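Dihydroorotase (Saccharomyces cerevisiae S288C, PDB 6L0A) catalyses the zinc-dependent interconversion of N-carbamoyl-L-aspartate and (S)-dihydroorotate, the third step of de novo pyrimidine biosynthesis. Local coordinates at residues L327-Q332 / K354-V359; A245-K250 / Q294-N299; K29-G34 / V359-R364. All blocks are in the same frame, centred on the assembly; numbering follows the deposited sequence.

Interaction 1: L327-Q332 / K354-V359; sequences LFKKEQ and KLSWSV
Phe328 and Ser358 form an antiparallel hydrogen-bonded pair, each backbone N bonded to the other's O (2.9 Å from Phe328 N to Ser358 O), and Leu327 faces Val359 as the adjoining non-hydrogen-bonded pair. Gln332 and Leu355 make a second hydrogen-bonded pair, but the register has slipped by one residue, leaving two ladders with loops between them; there Lys329 centres an inverse gamma turn. Beside this turn, Lys329 CD sits over the centre of one face of the Trp357 indole, 3.6 Å from the centroid of the six-membered ring, while Leu327 CD2 packs on the other side, 3.5 Å from Trp357 CE3. Lysine suits the place because its methylenes cover the indole while NZ makes a salt bridge with Glu292. Gln332, with CG between its backbone N and carbonyl carbon (chi1 61°), runs extended beyond CG, and its NE2 meets an in-plane lone pair of Trp357 O at 2.9 Å; a water takes a second hydrogen bond from NE2 and links it to Val359 N. The small Ser358 rests CB over the Phe328 ring. The break interrupts the antiparallel pairing of strand 354-362 with 324-328 and 332-333, in the small sheet that packs Leu327 and Leu355 on helix 283-293.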
# COMPACT_ATOMS: atom_id res chain seq x y z
N LEU C 327 16.69 6.04 -30.08
CA LEU C 327 16.83 4.95 -29.13
C LEU C 327 17.84 3.95 -29.67
O LEU C 327 17.70 3.49 -30.81
CB LEU C 327 15.48 4.27 -28.89
CG LEU C 327 15.34 3.39 -27.66
CD1 LEU C 327 15.03 4.23 -26.43
CD2 LEU C 327 14.25 2.37 -27.92
N PHE C 328 18.86 3.63 -28.88
CA PHE C 328 19.86 2.66 -29.34
C PHE C 328 20.13 1.61 -28.26
O PHE C 328 20.13 1.92 -27.07
CB PHE C 328 21.17 3.34 -29.79
CG PHE C 328 21.89 4.09 -28.70
CD1 PHE C 328 21.42 5.32 -28.25
CD2 PHE C 328 23.06 3.60 -28.16
CE1 PHE C 328 22.10 6.02 -27.27
CE2 PHE C 328 23.73 4.30 -27.18
CZ PHE C 328 23.25 5.51 -26.73
N LYS C 329 20.36 0.38 -28.72
CA LYS C 329 20.35 -0.82 -27.88
C LYS C 329 21.69 -0.97 -27.14
O LYS C 329 22.48 -1.89 -27.38
CB LYS C 329 20.04 -2.04 -28.74
CG LYS C 329 19.88 -3.38 -28.00
CD LYS C 329 18.57 -3.46 -27.23
CE LYS C 329 18.33 -4.87 -26.69
NZ LYS C 329 17.72 -5.78 -27.70
N LYS C 330 21.93 -0.04 -26.22
CA LYS C 330 23.07 -0.09 -25.32
C LYS C 330 22.54 -0.28 -23.90
O LYS C 330 21.90 0.62 -23.34
CB LYS C 330 23.92 1.18 -25.41
CG LYS C 330 24.90 1.36 -24.25
CD LYS C 330 26.20 0.59 -24.47
CE LYS C 330 26.97 0.40 -23.16
NZ LYS C 330 26.80 -0.98 -22.60
N GLU C 331 22.80 -1.45 -23.33
CA GLU C 331 22.37 -1.76 -21.98
C GLU C 331 22.99 -0.78 -20.98
O GLU C 331 24.14 -0.35 -21.13
CB GLU C 331 22.77 -3.20 -21.65
CG GLU C 331 22.41 -3.71 -20.28
CD GLU C 331 22.96 -5.10 -20.04
OE1 GLU C 331 22.29 -6.08 -20.43
OE2 GLU C 331 24.07 -5.22 -19.48
N GLN C 332 22.21 -0.39 -19.96
CA GLN C 332 22.69 0.54 -18.95
C GLN C 332 22.05 0.21 -17.61
O GLN C 332 21.05 -0.52 -17.53
CB GLN C 332 22.38 1.99 -19.32
CG GLN C 332 20.90 2.28 -19.47
CD GLN C 332 20.61 3.74 -19.78
OE1 GLN C 332 21.17 4.64 -19.14
NE2 GLN C 332 19.74 3.98 -20.76
N LYS C 354 18.64 -2.99 -14.66
CA LYS C 354 19.15 -2.93 -16.02
C LYS C 354 18.07 -2.45 -16.98
O LYS C 354 16.89 -2.81 -16.83
CB LYS C 354 19.64 -4.30 -16.48
CG LYS C 354 21.07 -4.64 -16.11
CD LYS C 354 21.44 -6.00 -16.69
CE LYS C 354 21.99 -6.92 -15.61
NZ LYS C 354 20.93 -7.41 -14.69
N LEU C 355 18.47 -1.66 -17.97
CA LEU C 355 17.62 -1.27 -19.09
C LEU C 355 18.33 -1.66 -20.38
O LEU C 355 19.53 -1.42 -20.53
CB LEU C 355 17.33 0.23 -19.07
CG LEU C 355 16.44 0.75 -17.93
CD1 LEU C 355 16.27 2.25 -18.04
CD2 LEU C 355 15.10 0.05 -17.98
N SER C 356 17.59 -2.26 -21.32
CA SER C 356 18.19 -2.75 -22.55
C SER C 356 18.53 -1.64 -23.54
O SER C 356 19.34 -1.87 -24.45
CB SER C 356 17.25 -3.75 -23.23
OG SER C 356 17.26 -5.01 -22.58
N TRP C 357 17.94 -0.46 -23.39
CA TRP C 357 18.09 0.62 -24.36
C TRP C 357 18.63 1.89 -23.71
O TRP C 357 18.50 2.10 -22.51
CB TRP C 357 16.75 0.94 -25.02
CG TRP C 357 16.17 -0.20 -25.76
CD1 TRP C 357 15.41 -1.20 -25.24
CD2 TRP C 357 16.30 -0.46 -27.16
NE1 TRP C 357 15.05 -2.07 -26.24
CE2 TRP C 357 15.58 -1.64 -27.42
CE3 TRP C 357 16.95 0.19 -28.21
CZ2 TRP C 357 15.49 -2.19 -28.70
CZ3 TRP C 357 16.86 -0.35 -29.48
CH2 TRP C 357 16.14 -1.53 -29.72
N SER C 358 19.23 2.73 -24.55
CA SER C 358 19.69 4.05 -24.17
C SER C 358 19.13 5.05 -25.18
O SER C 358 18.58 4.65 -26.21
CB SER C 358 21.23 4.12 -24.13
OG SER C 358 21.77 3.04 -23.39
N VAL C 359 19.26 6.34 -24.90
CA VAL C 359 18.70 7.36 -25.77
C VAL C 359 19.72 8.47 -25.98
O VAL C 359 20.44 8.85 -25.05
CB VAL C 359 17.36 7.93 -25.22
CG1 VAL C 359 17.58 8.70 -23.93
CG2 VAL C 359 16.67 8.81 -26.27
O HOH W 1 19.65 6.75 -21.89

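Interaction 2: A245-K250 / Q294-N299; sequences AAVSGK and QNALEN
Asn299 reaches Val247 O because its side chain is turned with CG anti to its carbonyl carbon (chi1 -81°) and chi2 at -6°: OD1 lies on the same side as CA, nearly eclipsing it, so that ND2 points away from the backbone of its own residue. This is a junction of two helix-ending loops in the TIM-barrel-like metallohydrolase fold: 245-250 leads from helix 236-246 to strand 253-255, and the loop 294-299 follows helix 283-293. The first loop is shaped by an ST turn, in which Ser248 OG accepts from Lys250 N at 3.0 Å while donating to Ala245 O. Serine is apt here because one short hydroxyl can serve both the last turn of the helix and the chain leaving it. The second loop opens with a Schellman motif at Asn295, after which a 3-10 turn delivers Asn299.

Between the loops lies a small apolar patch. Val247 CB rests 3.8 Å from Ala296 CB, and Val247 CG1 reaches both that methyl and Gln294 CB. Alanine suits its place because a lone methyl leaves room for the branched valine to sit against it, and Phe291 of helix 283-293 also touches Val247 and Asn299, continuing the packing. Gly249, at positive phi, passes close to the amide; a beta carbon there would stand only 3.1 Å from Asn299 ND2, a tight fit that the absence of a side chain avoids. Asparagine suits its own position because its amide can offer N-H to a carbonyl beyond the helix end. The single hydrogen bond between the loops, Asn299 ND2 to Val247 O, is 2.9 Å long: the oxygen lies nearly in the amide plane, whereas the nitrogen stands above the carbonyl plane, 43° out of it.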
# COMPACT_ATOMS: atom_id res chain seq x y z
N ALA C 245 -2.97 -1.89 -23.45
CA ALA C 245 -3.37 -0.61 -24.02
C ALA C 245 -2.17 0.16 -24.54
O ALA C 245 -2.22 0.74 -25.63
CB ALA C 245 -4.14 0.21 -22.98
N ALA C 246 -1.06 0.15 -23.79
CA ALA C 246 0.08 0.98 -24.16
C ALA C 246 0.70 0.53 -25.48
O ALA C 246 1.20 1.36 -26.25
CB ALA C 246 1.14 0.96 -23.06
N VAL C 247 0.71 -0.77 -25.74
CA VAL C 247 1.27 -1.29 -26.98
C VAL C 247 0.20 -1.53 -28.04
O VAL C 247 0.48 -2.16 -29.06
CB VAL C 247 2.09 -2.56 -26.72
CG1 VAL C 247 3.24 -2.27 -25.77
CG2 VAL C 247 1.20 -3.66 -26.16
N SER C 248 -1.01 -1.02 -27.83
CA SER C 248 -2.13 -1.34 -28.70
C SER C 248 -2.02 -0.68 -30.08
O SER C 248 -2.69 -1.14 -31.01
CB SER C 248 -3.46 -0.93 -28.05
OG SER C 248 -3.62 0.48 -28.02
N GLY C 249 -1.21 0.36 -30.22
CA GLY C 249 -1.24 1.17 -31.41
C GLY C 249 -2.48 2.02 -31.57
O GLY C 249 -2.71 2.57 -32.66
N LYS C 250 -3.31 2.12 -30.52
CA LYS C 250 -4.52 2.94 -30.59
C LYS C 250 -4.17 4.40 -30.31
O LYS C 250 -3.39 4.68 -29.40
CB LYS C 250 -5.54 2.45 -29.57
CG LYS C 250 -6.42 1.29 -30.03
CD LYS C 250 -7.04 1.56 -31.39
CE LYS C 250 -6.50 0.61 -32.45
NZ LYS C 250 -6.83 1.06 -33.84
N GLN C 294 7.22 -6.79 -24.81
CA GLN C 294 5.94 -7.11 -25.42
C GLN C 294 6.04 -7.41 -26.91
O GLN C 294 5.01 -7.68 -27.54
CB GLN C 294 4.93 -5.98 -25.21
CG GLN C 294 4.59 -5.73 -23.75
CD GLN C 294 4.17 -7.00 -23.03
OE1 GLN C 294 3.20 -7.66 -23.43
NE2 GLN C 294 4.88 -7.35 -21.97
N ASN C 295 7.24 -7.34 -27.48
CA ASN C 295 7.43 -7.59 -28.91
C ASN C 295 6.58 -6.64 -29.74
O ASN C 295 5.91 -7.02 -30.70
CB ASN C 295 7.14 -9.04 -29.26
CG ASN C 295 8.04 -9.96 -28.53
OD1 ASN C 295 7.64 -11.02 -28.05
ND2 ASN C 295 9.30 -9.56 -28.40
N ALA C 296 6.62 -5.37 -29.35
CA ALA C 296 5.80 -4.37 -30.01
C ALA C 296 6.58 -3.08 -30.26
O ALA C 296 5.99 -1.99 -30.29
CB ALA C 296 4.54 -4.08 -29.19
N LEU C 297 7.90 -3.18 -30.47
CA LEU C 297 8.71 -1.98 -30.66
C LEU C 297 8.26 -1.15 -31.86
O LEU C 297 8.49 0.06 -31.88
CB LEU C 297 10.18 -2.36 -30.79
CG LEU C 297 10.89 -2.74 -29.50
CD1 LEU C 297 12.24 -3.39 -29.80
CD2 LEU C 297 11.08 -1.52 -28.60
N GLU C 298 7.60 -1.77 -32.84
CA GLU C 298 7.08 -1.02 -33.97
C GLU C 298 6.00 -0.03 -33.56
O GLU C 298 5.72 0.92 -34.30
CB GLU C 298 6.54 -1.97 -35.05
CG GLU C 298 5.11 -2.45 -34.81
CD GLU C 298 5.06 -3.78 -34.07
OE1 GLU C 298 6.05 -4.13 -33.39
OE2 GLU C 298 4.02 -4.48 -34.16
N ASN C 299 5.38 -0.22 -32.39
CA ASN C 299 4.34 0.69 -31.91
C ASN C 299 4.87 1.75 -30.96
O ASN C 299 4.09 2.58 -30.48
CB ASN C 299 3.21 -0.11 -31.24
CG ASN C 299 2.24 -0.71 -32.26
OD1 ASN C 299 2.34 -0.44 -33.45
ND2 ASN C 299 1.30 -1.53 -31.78

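Interaction 3: K29-G34 / V359-R364; sequences KIRDGG and VRWEPR
Trp361 receives Arg31 on one face of its indole and at its edge. Over that face the guanidinium lies flat, its plane 16° from that of the ring and CZ 3.9 Å from the centroid of the five-membered ring, a cation-pi stack. Arg31 CG presses on the same face nearer the rim, 3.3 Å from Trp361 NE1. At the edge, almost in the ring plane, sits Arg31 O, which accepts from Trp361 NE1 at 2.9 Å. Gly34 C packs 3.4 Å from Trp361 CZ2. The arginine side chain manages this because CG stands anti to the backbone N (chi1 -164°) and the chain then runs extended to NE. Arg31 NH2, close to Trp361 CB and CG, also makes a salt bridge with Asp323.

The bonded carbonyl belongs to the end of helix 20-32, where Gly34 closes a Schellman motif. Gly34 N also reaches Arg31 O, from the opposite face of the carbonyl plane, giving that oxygen two donors. Gly34 is needed for space as well as for its positive phi: Val359 CG2 lies 3.7 Å from Gly34 CA, and a beta carbon there would clash with it. A water donates to both Asp32 O and Val359 O.

An alanine in place of Trp361 would probably leave the Arg31 guanidinium without its stacking surface, held mainly by Asp323 and freer to turn, and Arg31 O without its second donor. Tryptophan suits the site because it combines a broad aromatic face for a cation with an N-H at its edge. The chemistry implies a mixed attachment: cation-pi attraction holds the arginine, while the N-H bond to Arg31 O, in the plane of the ring though above that of the carbonyl, probably helps set the rotation of the indole.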
# COMPACT_ATOMS: atom_id res chain seq x y z
N LYS C 29 16.77 17.06 -17.12
CA LYS C 29 16.59 15.63 -17.28
C LYS C 29 15.46 15.27 -18.24
O LYS C 29 15.38 14.10 -18.66
CB LYS C 29 16.33 14.97 -15.92
CG LYS C 29 17.32 15.37 -14.84
CD LYS C 29 18.70 14.79 -15.17
CE LYS C 29 19.66 14.95 -14.00
NZ LYS C 29 19.97 16.39 -13.78
N ILE C 30 14.58 16.21 -18.59
CA ILE C 30 13.60 15.94 -19.63
C ILE C 30 14.31 15.52 -20.91
O ILE C 30 14.06 14.43 -21.45
CB ILE C 30 12.69 17.16 -19.85
CG1 ILE C 30 11.95 17.52 -18.54
CG2 ILE C 30 11.71 16.89 -20.98
CD1 ILE C 30 11.26 18.89 -18.54
N ARG C 31 15.25 16.34 -21.37
CA ARG C 31 16.02 15.99 -22.55
C ARG C 31 16.86 14.73 -22.33
O ARG C 31 16.90 13.85 -23.19
CB ARG C 31 16.92 17.15 -22.97
CG ARG C 31 17.46 16.99 -24.41
CD ARG C 31 18.22 18.21 -24.87
NE ARG C 31 19.21 17.87 -25.88
CZ ARG C 31 19.02 17.95 -27.20
NH1 ARG C 31 17.86 18.37 -27.69
NH2 ARG C 31 20.00 17.62 -28.02
N ASP C 32 17.50 14.62 -21.16
CA ASP C 32 18.39 13.48 -20.91
C ASP C 32 17.64 12.16 -20.98
O ASP C 32 18.18 11.15 -21.45
CB ASP C 32 19.08 13.63 -19.56
CG ASP C 32 20.03 14.82 -19.52
OD1 ASP C 32 20.27 15.43 -20.58
OD2 ASP C 32 20.52 15.14 -18.42
N GLY C 33 16.38 12.14 -20.51
CA GLY C 33 15.54 10.98 -20.61
C GLY C 33 14.92 10.71 -21.97
O GLY C 33 14.20 9.73 -22.13
N GLY C 34 15.19 11.56 -22.96
CA GLY C 34 14.76 11.29 -24.31
C GLY C 34 13.51 12.02 -24.76
O GLY C 34 12.90 11.59 -25.74
N VAL C 359 19.26 6.34 -24.90
CA VAL C 359 18.70 7.36 -25.77
C VAL C 359 19.72 8.47 -25.98
O VAL C 359 20.44 8.85 -25.05
CB VAL C 359 17.36 7.93 -25.22
CG1 VAL C 359 17.58 8.70 -23.93
CG2 VAL C 359 16.67 8.81 -26.27
N ARG C 360 19.81 8.95 -27.22
CA ARG C 360 20.64 10.08 -27.60
C ARG C 360 19.86 10.93 -28.60
O ARG C 360 18.76 10.56 -29.03
CB ARG C 360 21.97 9.62 -28.21
CG ARG C 360 21.82 8.92 -29.55
CD ARG C 360 23.16 8.80 -30.28
NE ARG C 360 22.97 8.53 -31.70
CZ ARG C 360 22.94 7.31 -32.22
NH1 ARG C 360 23.08 6.25 -31.44
NH2 ARG C 360 22.76 7.14 -33.53
N TRP C 361 20.44 12.07 -28.97
CA TRP C 361 19.78 13.06 -29.81
C TRP C 361 20.54 13.27 -31.12
O TRP C 361 21.77 13.32 -31.12
CB TRP C 361 19.66 14.40 -29.08
CG TRP C 361 18.74 14.32 -27.92
CD1 TRP C 361 19.07 14.07 -26.62
CD2 TRP C 361 17.32 14.46 -27.95
NE1 TRP C 361 17.94 14.05 -25.84
CE2 TRP C 361 16.85 14.29 -26.63
CE3 TRP C 361 16.40 14.72 -28.97
CZ2 TRP C 361 15.50 14.38 -26.30
CZ3 TRP C 361 15.05 14.80 -28.64
CH2 TRP C 361 14.62 14.63 -27.32
N GLU C 362 19.80 13.41 -32.21
CA GLU C 362 20.42 13.71 -33.49
C GLU C 362 19.75 14.90 -34.16
O GLU C 362 18.52 15.02 -34.16
CB GLU C 362 20.35 12.49 -34.42
CG GLU C 362 21.51 11.54 -34.21
CD GLU C 362 21.77 10.69 -35.43
OE1 GLU C 362 21.60 11.20 -36.55
OE2 GLU C 362 22.13 9.50 -35.26
N PRO C 363 20.55 15.79 -34.76
CA PRO C 363 19.98 16.96 -35.42
C PRO C 363 19.16 16.59 -36.65
O PRO C 363 19.34 15.54 -37.27
CB PRO C 363 21.21 17.79 -35.82
CG PRO C 363 22.33 16.81 -35.86
CD PRO C 363 22.02 15.79 -34.79
N ARG C 364 18.24 17.49 -36.99
CA ARG C 364 17.60 17.47 -38.30
C ARG C 364 18.53 18.21 -39.26
O ARG C 364 18.79 19.41 -39.09
CB ARG C 364 16.22 18.11 -38.25
CG ARG C 364 15.60 18.36 -39.61
CD ARG C 364 14.38 19.26 -39.53
NE ARG C 364 13.40 18.78 -38.55
CZ ARG C 364 12.16 19.24 -38.45
NH1 ARG C 364 11.73 20.19 -39.28
NH2 ARG C 364 11.33 18.75 -37.53
O HOH W 2 20.33 10.81 -22.88

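Overall arrangement
From the N terminus, the chain leaves helix 20-32 at 29-34, and not until 324 residues later, near the C terminus, does strand 354-362 return to close interaction 3. That loop contains the other two contacts. Interaction 2 closes first, across 43 residues; interaction 1 follows in series, closing 21 residues, and no two loops cross. Interactions 1 and 3 share Val359 and touch where Phe328 meets Arg360 in a cation-pi contact. Interactions 1 and 2 touch at Trp357 CZ2 and Leu297 CD1, 3.6 Å apart. Interaction 3 ties the antiparallel sheet to the end of helix 20-32, interaction 1 joins strands within the sheet, and interaction 2 links the loops after helices 236-246 and 283-293.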